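Local coordinates for protein terminase large subunit (Thermus phage G20c, PDB 5M1P) that packages viral DNA into empty capsids as an ATP-driven motor and, through its nuclease domain, cuts the genome at the start and end of packaging, at residues A[42-53]-A[175-185]. Numbering follows the deposited sequence.
With CA (calcium ion), chain C.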
ATOM      1  N   ASP A  42      -3.743  -0.660   3.758  1.00 10.06           N
ATOM      2  CA  ASP A  42      -3.126  -0.676   5.070  1.00 11.32           C
ATOM      3  C   ASP A  42      -3.984   0.277   5.896  1.00 11.63           C
ATOM      4  O   ASP A  42      -4.034   1.477   5.616  1.00 12.62           O
ATOM      5  CB  ASP A  42      -1.673  -0.163   4.959  1.00 12.12           C
ATOM      6  CG  ASP A  42      -0.946  -0.136   6.290  1.00 13.03           C
ATOM      7  OD1 ASP A  42      -1.131   0.838   7.046  1.00 13.64           O
ATOM      8  OD2 ASP A  42      -0.165  -1.056   6.568  1.00 14.85           O
ATOM      9  N   PHE A  43      -4.703  -0.255   6.876  1.00 11.53           N
ATOM     10  CA  PHE A  43      -5.643   0.556   7.650  1.00 12.09           C
ATOM     11  C   PHE A  43      -4.946   1.433   8.670  1.00 12.96           C
ATOM     12  O   PHE A  43      -3.787   1.206   9.011  1.00 13.34           O
ATOM     13  CB  PHE A  43      -6.707  -0.333   8.302  1.00 11.87           C
ATOM     14  CG  PHE A  43      -7.646  -0.916   7.304  1.00 11.72           C
ATOM     15  CD1 PHE A  43      -8.711  -0.169   6.833  1.00 12.29           C
ATOM     16  CD2 PHE A  43      -7.408  -2.169   6.761  1.00 11.94           C
ATOM     17  CE1 PHE A  43      -9.567  -0.691   5.880  1.00 12.62           C
ATOM     18  CE2 PHE A  43      -8.258  -2.694   5.804  1.00 12.61           C
ATOM     19  CZ  PHE A  43      -9.334  -1.951   5.367  1.00 12.71           C
ATOM     20  N   GLY A  44      -5.661   2.467   9.097  1.00 13.29           N
ATOM     21  CA  GLY A  44      -5.267   3.333  10.194  1.00 13.92           C
ATOM     22  C   GLY A  44      -5.845   2.691  11.433  1.00 14.74           C
ATOM     23  O   GLY A  44      -6.977   2.978  11.825  1.00 14.27           O
ATOM     24  N   LYS A  45      -5.080   1.775  12.014  1.00 15.76           N
ATOM     25  CA  LYS A  45      -5.554   0.968  13.141  1.00 16.73           C
ATOM     26  C   LYS A  45      -5.827   1.841  14.363  1.00 17.22           C
ATOM     27  O   LYS A  45      -6.878   1.723  14.981  1.00 17.24           O
ATOM     28  CB  LYS A  45      -4.559  -0.145  13.476  1.00 17.12           C
ATOM     29  N   ASN A  46      -4.883   2.717  14.699  1.00 17.99           N
ATOM     30  CA  ASN A  46      -5.078   3.713  15.759  1.00 19.07           C
ATOM     31  C   ASN A  46      -4.646   5.107  15.255  1.00 18.96           C
ATOM     32  O   ASN A  46      -5.368   5.692  14.451  1.00 19.58           O
ATOM     33  CB  ASN A  46      -4.391   3.269  17.057  1.00 20.48           C
ATOM     34  CG  ASN A  46      -4.651   4.228  18.209  1.00 22.06           C
ATOM     35  OD1 ASN A  46      -5.799   4.589  18.477  1.00 24.04           O
ATOM     36  ND2 ASN A  46      -3.589   4.664  18.877  1.00 23.38           N
ATOM     37  N   GLN A  47      -3.498   5.637  15.694  1.00 18.58           N
ATOM     38  CA  GLN A  47      -3.037   6.970  15.262  1.00 17.92           C
ATOM     39  C   GLN A  47      -2.158   6.880  14.016  1.00 16.60           C
ATOM     40  O   GLN A  47      -1.771   7.909  13.446  1.00 17.63           O
ATOM     41  CB  GLN A  47      -2.252   7.661  16.377  1.00 18.10           C
ATOM     42  N   ASP A  48      -1.818   5.655  13.618  1.00 15.11           N
ATOM     43  CA  ASP A  48      -1.078   5.416  12.387  1.00 13.66           C
ATOM     44  C   ASP A  48      -1.882   5.799  11.147  1.00 12.26           C
ATOM     45  O   ASP A  48      -3.105   5.927  11.190  1.00 12.63           O
ATOM     46  CB  ASP A  48      -0.634   3.951  12.289  1.00 14.27           C
ATOM     47  CG  ASP A  48      -1.786   2.972  12.345  1.00 15.12           C
ATOM     48  OD1 ASP A  48      -2.371   2.813  13.429  1.00 15.70           O
ATOM     49  OD2 ASP A  48      -2.095   2.352  11.306  1.00 14.74           O
ATOM     50  N   TYR A  49      -1.175   5.951  10.040  1.00 11.10           N
ATOM     51  CA  TYR A  49      -1.810   6.299   8.779  1.00 10.55           C
ATOM     52  C   TYR A  49      -2.553   5.110   8.170  1.00 10.06           C
ATOM     53  O   TYR A  49      -2.171   3.940   8.339  1.00 10.62           O
ATOM     54  CB  TYR A  49      -0.778   6.814   7.762  1.00 10.68           C
ATOM     55  CG  TYR A  49      -0.127   8.121   8.159  1.00 11.13           C
ATOM     56  CD1 TYR A  49       1.021   8.138   8.941  1.00 11.73           C
ATOM     57  CD2 TYR A  49      -0.665   9.347   7.770  1.00 11.09           C
ATOM     58  CE1 TYR A  49       1.610   9.326   9.332  1.00 12.25           C
ATOM     59  CE2 TYR A  49      -0.077  10.548   8.160  1.00 11.71           C
ATOM     60  CZ  TYR A  49       1.055  10.526   8.941  1.00 12.19           C
ATOM     61  OH  TYR A  49       1.659  11.704   9.330  1.00 13.48           O
ATOM     62  N   SER A  50      -3.613   5.441   7.452  1.00  9.34           N
ATOM     63  CA  SER A  50      -4.243   4.540   6.508  1.00  9.59           C
ATOM     64  C   SER A  50      -3.758   4.932   5.133  1.00  8.88           C
ATOM     65  O   SER A  50      -3.692   6.112   4.838  1.00  8.87           O
ATOM     66  CB  SER A  50      -5.765   4.681   6.562  1.00 10.13           C
ATOM     67  OG  SER A  50      -6.188   6.028   6.398  1.00 11.37           O
ATOM     68  N   VAL A  51      -3.410   3.935   4.320  1.00  8.43           N
ATOM     69  CA  VAL A  51      -2.965   4.174   2.955  1.00  8.37           C
ATOM     70  C   VAL A  51      -3.628   3.181   2.016  1.00  8.16           C
ATOM     71  O   VAL A  51      -3.523   1.961   2.189  1.00  8.16           O
ATOM     72  CB  VAL A  51      -1.447   4.052   2.819  1.00  8.47           C
ATOM     73  CG1 VAL A  51      -1.007   4.423   1.407  1.00  8.57           C
ATOM     74  CG2 VAL A  51      -0.760   4.937   3.836  1.00  8.75           C
ATOM     75  N   PHE A  52      -4.269   3.729   0.989  1.00  7.94           N
ATOM     76  CA  PHE A  52      -4.963   2.944  -0.023  1.00  8.43           C
ATOM     77  C   PHE A  52      -4.308   3.246  -1.361  1.00  8.10           C
ATOM     78  O   PHE A  52      -4.314   4.392  -1.793  1.00  8.26           O
ATOM     79  CB  PHE A  52      -6.460   3.300  -0.080  1.00  9.04           C
ATOM     80  CG  PHE A  52      -7.168   3.271   1.254  1.00  9.79           C
ATOM     81  CD1 PHE A  52      -6.837   2.339   2.229  1.00 10.41           C
ATOM     82  CD2 PHE A  52      -8.191   4.174   1.522  1.00 10.31           C
ATOM     83  CE1 PHE A  52      -7.488   2.313   3.450  1.00 11.00           C
ATOM     84  CE2 PHE A  52      -8.852   4.140   2.741  1.00 11.36           C
ATOM     85  CZ  PHE A  52      -8.497   3.221   3.704  1.00 11.35           C
ATOM     86  N   SER A  53      -3.740   2.220  -1.993  1.00  8.33           N
ATOM     87  CA  SER A  53      -2.977   2.379  -3.227  1.00  8.52           C
ATOM     88  C   SER A  53      -3.706   1.686  -4.370  1.00  8.17           C
ATOM     89  O   SER A  53      -3.774   0.464  -4.403  1.00  7.79           O
ATOM     90  CB  SER A  53      -1.582   1.792  -3.063  1.00  9.01           C
ATOM     91  OG  SER A  53      -0.854   2.494  -2.072  1.00 10.00           O
ATOM     92  N   HIS A 175       7.610   5.368   9.784  1.00  9.73           N
ATOM     93  CA  HIS A 175       6.369   4.703   9.440  1.00  9.99           C
ATOM     94  C   HIS A 175       6.585   3.817   8.228  1.00  9.87           C
ATOM     95  O   HIS A 175       7.523   4.034   7.448  1.00 10.22           O
ATOM     96  CB  HIS A 175       5.280   5.725   9.097  1.00 10.32           C
ATOM     97  CG  HIS A 175       5.216   6.899  10.018  1.00 11.11           C
ATOM     98  ND1 HIS A 175       5.063   6.775  11.382  1.00 11.90           N
ATOM     99  CD2 HIS A 175       5.278   8.224   9.765  1.00 12.11           C
ATOM    100  CE1 HIS A 175       5.039   7.976  11.929  1.00 12.51           C
ATOM    101  NE2 HIS A 175       5.163   8.872  10.969  1.00 12.91           N
ATOM    102  N   ASP A 176       5.688   2.850   8.032  1.00  9.93           N
ATOM    103  CA  ASP A 176       5.757   1.989   6.847  1.00 10.36           C
ATOM    104  C   ASP A 176       4.404   1.754   6.178  1.00  9.34           C
ATOM    105  O   ASP A 176       4.290   0.834   5.372  1.00  9.86           O
ATOM    106  CB  ASP A 176       6.437   0.652   7.183  1.00 11.58           C
ATOM    107  CG  ASP A 176       5.623  -0.205   8.128  1.00 12.54           C
ATOM    108  OD1 ASP A 176       4.514   0.196   8.514  1.00 13.90           O
ATOM    109  OD2 ASP A 176       6.111  -1.302   8.483  1.00 14.67           O
ATOM    110  N   ASP A 177       3.414   2.599   6.463  1.00  9.09           N
ATOM    111  CA  ASP A 177       2.052   2.358   5.961  1.00  9.23           C
ATOM    112  C   ASP A 177       2.005   2.450   4.441  1.00  8.56           C
ATOM    113  O   ASP A 177       1.250   1.725   3.798  1.00  8.33           O
ATOM    114  CB  ASP A 177       1.040   3.353   6.537  1.00  9.72           C
ATOM    115  CG  ASP A 177       1.254   3.623   7.997  1.00 10.08           C
ATOM    116  OD1 ASP A 177       2.006   4.568   8.315  1.00 10.29           O
ATOM    117  OD2 ASP A 177       0.690   2.890   8.833  1.00 11.75           O
ATOM    118  N   ILE A 178       2.786   3.373   3.879  1.00  8.02           N
ATOM    119  CA  ILE A 178       2.837   3.528   2.419  1.00  7.98           C
ATOM    120  C   ILE A 178       3.528   2.313   1.796  1.00  7.62           C
ATOM    121  O   ILE A 178       3.052   1.730   0.820  1.00  7.84           O
ATOM    122  CB  ILE A 178       3.575   4.807   1.983  1.00  7.95           C
ATOM    123  CG1 ILE A 178       2.876   6.061   2.529  1.00  7.81           C
ATOM    124  CG2 ILE A 178       3.705   4.867   0.455  1.00  8.21           C
ATOM    125  CD1 ILE A 178       3.696   7.322   2.395  1.00  7.91           C
ATOM    126  N   VAL A 179       4.644   1.912   2.389  1.00  7.56           N
ATOM    127  CA  VAL A 179       5.397   0.749   1.909  1.00  7.88           C
ATOM    128  C   VAL A 179       4.500  -0.481   1.853  1.00  8.06           C
ATOM    129  O   VAL A 179       4.446  -1.187   0.845  1.00  7.71           O
ATOM    130  CB  VAL A 179       6.637   0.468   2.799  1.00  8.00           C
ATOM    131  CG1 VAL A 179       7.367  -0.779   2.324  1.00  8.01           C
ATOM    132  CG2 VAL A 179       7.585   1.670   2.789  1.00  8.18           C
ATOM    133  N   MET A 180       3.786  -0.719   2.946  1.00  8.37           N
ATOM    134  CA  MET A 180       2.942  -1.888   3.045  1.00  8.89           C
ATOM    135  C   MET A 180       1.746  -1.832   2.097  1.00  8.44           C
ATOM    136  O   MET A 180       1.422  -2.838   1.475  1.00  8.12           O
ATOM    137  CB  MET A 180       2.501  -2.116   4.496  1.00  9.95           C
ATOM    138  CG  MET A 180       3.642  -2.524   5.430  1.00 11.13           C
ATOM    139  SD  MET A 180       4.721  -3.825   4.808  1.00 13.53           S
ATOM    140  CE  MET A 180       3.567  -5.137   4.429  1.00 13.36           C
ATOM    141  N   SER A 181       1.114  -0.667   1.975  1.00  8.27           N
ATOM    142  CA  SER A 181       0.012  -0.497   1.028  1.00  8.15           C
ATOM    143  C   SER A 181       0.462  -0.789  -0.404  1.00  7.91           C
ATOM    144  O   SER A 181      -0.213  -1.503  -1.139  1.00  7.68           O
ATOM    145  CB  SER A 181      -0.559   0.911   1.154  1.00  8.32           C
ATOM    146  OG  SER A 181      -1.548   1.148   0.167  1.00  8.83           O
ATOM    147  N   LEU A 182       1.611  -0.252  -0.780  1.00  7.86           N
ATOM    148  CA  LEU A 182       2.174  -0.533  -2.103  1.00  7.81           C
ATOM    149  C   LEU A 182       2.479  -2.017  -2.294  1.00  7.93           C
ATOM    150  O   LEU A 182       2.193  -2.578  -3.342  1.00  8.12           O
ATOM    151  CB  LEU A 182       3.436   0.298  -2.354  1.00  7.97           C
ATOM    152  CG  LEU A 182       3.233   1.800  -2.502  1.00  8.14           C
ATOM    153  CD1 LEU A 182       4.593   2.473  -2.478  1.00  8.20           C
ATOM    154  CD2 LEU A 182       2.458   2.177  -3.757  1.00  8.29           C
ATOM    155  N   ALA A 183       3.041  -2.654  -1.271  1.00  7.77           N
ATOM    156  CA  ALA A 183       3.360  -4.076  -1.357  1.00  8.00           C
ATOM    157  C   ALA A 183       2.090  -4.932  -1.490  1.00  8.05           C
ATOM    158  O   ALA A 183       2.059  -5.892  -2.260  1.00  8.44           O
ATOM    159  CB  ALA A 183       4.167  -4.511  -0.147  1.00  8.12           C
ATOM    160  N   LEU A 184       1.043  -4.566  -0.754  1.00  8.13           N
ATOM    161  CA  LEU A 184      -0.257  -5.240  -0.865  1.00  8.18           C
ATOM    162  C   LEU A 184      -0.818  -5.125  -2.277  1.00  8.19           C
ATOM    163  O   LEU A 184      -1.280  -6.117  -2.827  1.00  8.65           O
ATOM    164  CB  LEU A 184      -1.240  -4.683   0.150  1.00  8.29           C
ATOM    165  CG  LEU A 184      -0.931  -5.087   1.603  1.00  8.19           C
ATOM    166  CD1 LEU A 184      -1.634  -4.153   2.561  1.00  8.48           C
ATOM    167  CD2 LEU A 184      -1.317  -6.537   1.887  1.00  8.46           C
ATOM    168  N   ALA A 185      -0.742  -3.937  -2.873  1.00  8.01           N
ATOM    169  CA  ALA A 185      -1.205  -3.747  -4.253  1.00  8.19           C
ATOM    170  C   ALA A 185      -0.414  -4.597  -5.227  1.00  8.25           C
ATOM    171  O   ALA A 185      -0.981  -5.370  -6.011  1.00  8.60           O
ATOM    172  CB  ALA A 185      -1.128  -2.284  -4.640  1.00  8.33           C
TER
HETATM  173 CA    CA C 501      -1.490   1.872   9.059  0.85 12.10          CA
HETATM  174  O   HOH W   1       1.731  -0.795   8.599  1.00 19.31           O
HETATM  175  O   HOH W   2       1.803   5.418  10.828  1.00 13.68           O
HETATM  176  O   HOH W   3      -0.323   0.150  10.106  1.00 18.07           O
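Strand 49-53 packs against helix 177-185 with 31° between their N-to-C directions, the two axes approaching to 7.5 Å, and Asp42, at the end of the adjacent strand, and Tyr49 meet Asp177 of the first helical turn around a calcium ion. Asp177 OD2 binds the ion at 2.4 Å and Asp42 OD1 at 2.3 Å. The two carboxylate planes lie 73° apart, and the shared cation probably accounts for the closeness of these oxygens, 3.3 Å from each other. Asp48 OD2, the backbone oxygens of Phe43 and Tyr49, and a water make six ligands in all. Chi1 of 58° places the Asp48 carboxylate between its own N and carbonyl carbon, where OD1 accepts a nearly straight bond from Asn46 N and OD2 one from Lys45 N; two backbone N-H groups of the loop thus hold this calcium ligand. One water donates its hydrogens to Asp42 OD2 and Asp176 OD1, and another joins Asp177 OD1 to Tyr49 N. This is the RNase H-like nuclease centre, in which acids from the central sheet and a C-terminal helix gather metal; Asp42 and Asp177 are probably catalytic magnesium ligands too, with Asp95 serving the second magnesium. Beside it, the edge of Tyr49 points at the face of His175, Tyr49 CE1 lying 3.9 Å from His175 CD2, while Arg67 makes a cation-pi contact with the tyrosine. Deeper in, branched Val51 suits the buried seam: CG2 reaches Asp177 CB at 3.6 Å and also packs on Ile178 CG1, whereas CG1 lies against Ser181. Serine is small enough to bring a hydroxyl close to the strand: Ser53 OG donates to Ser181 OG over 2.7 Å, and Ser181 OG also bonds to Gly40 O.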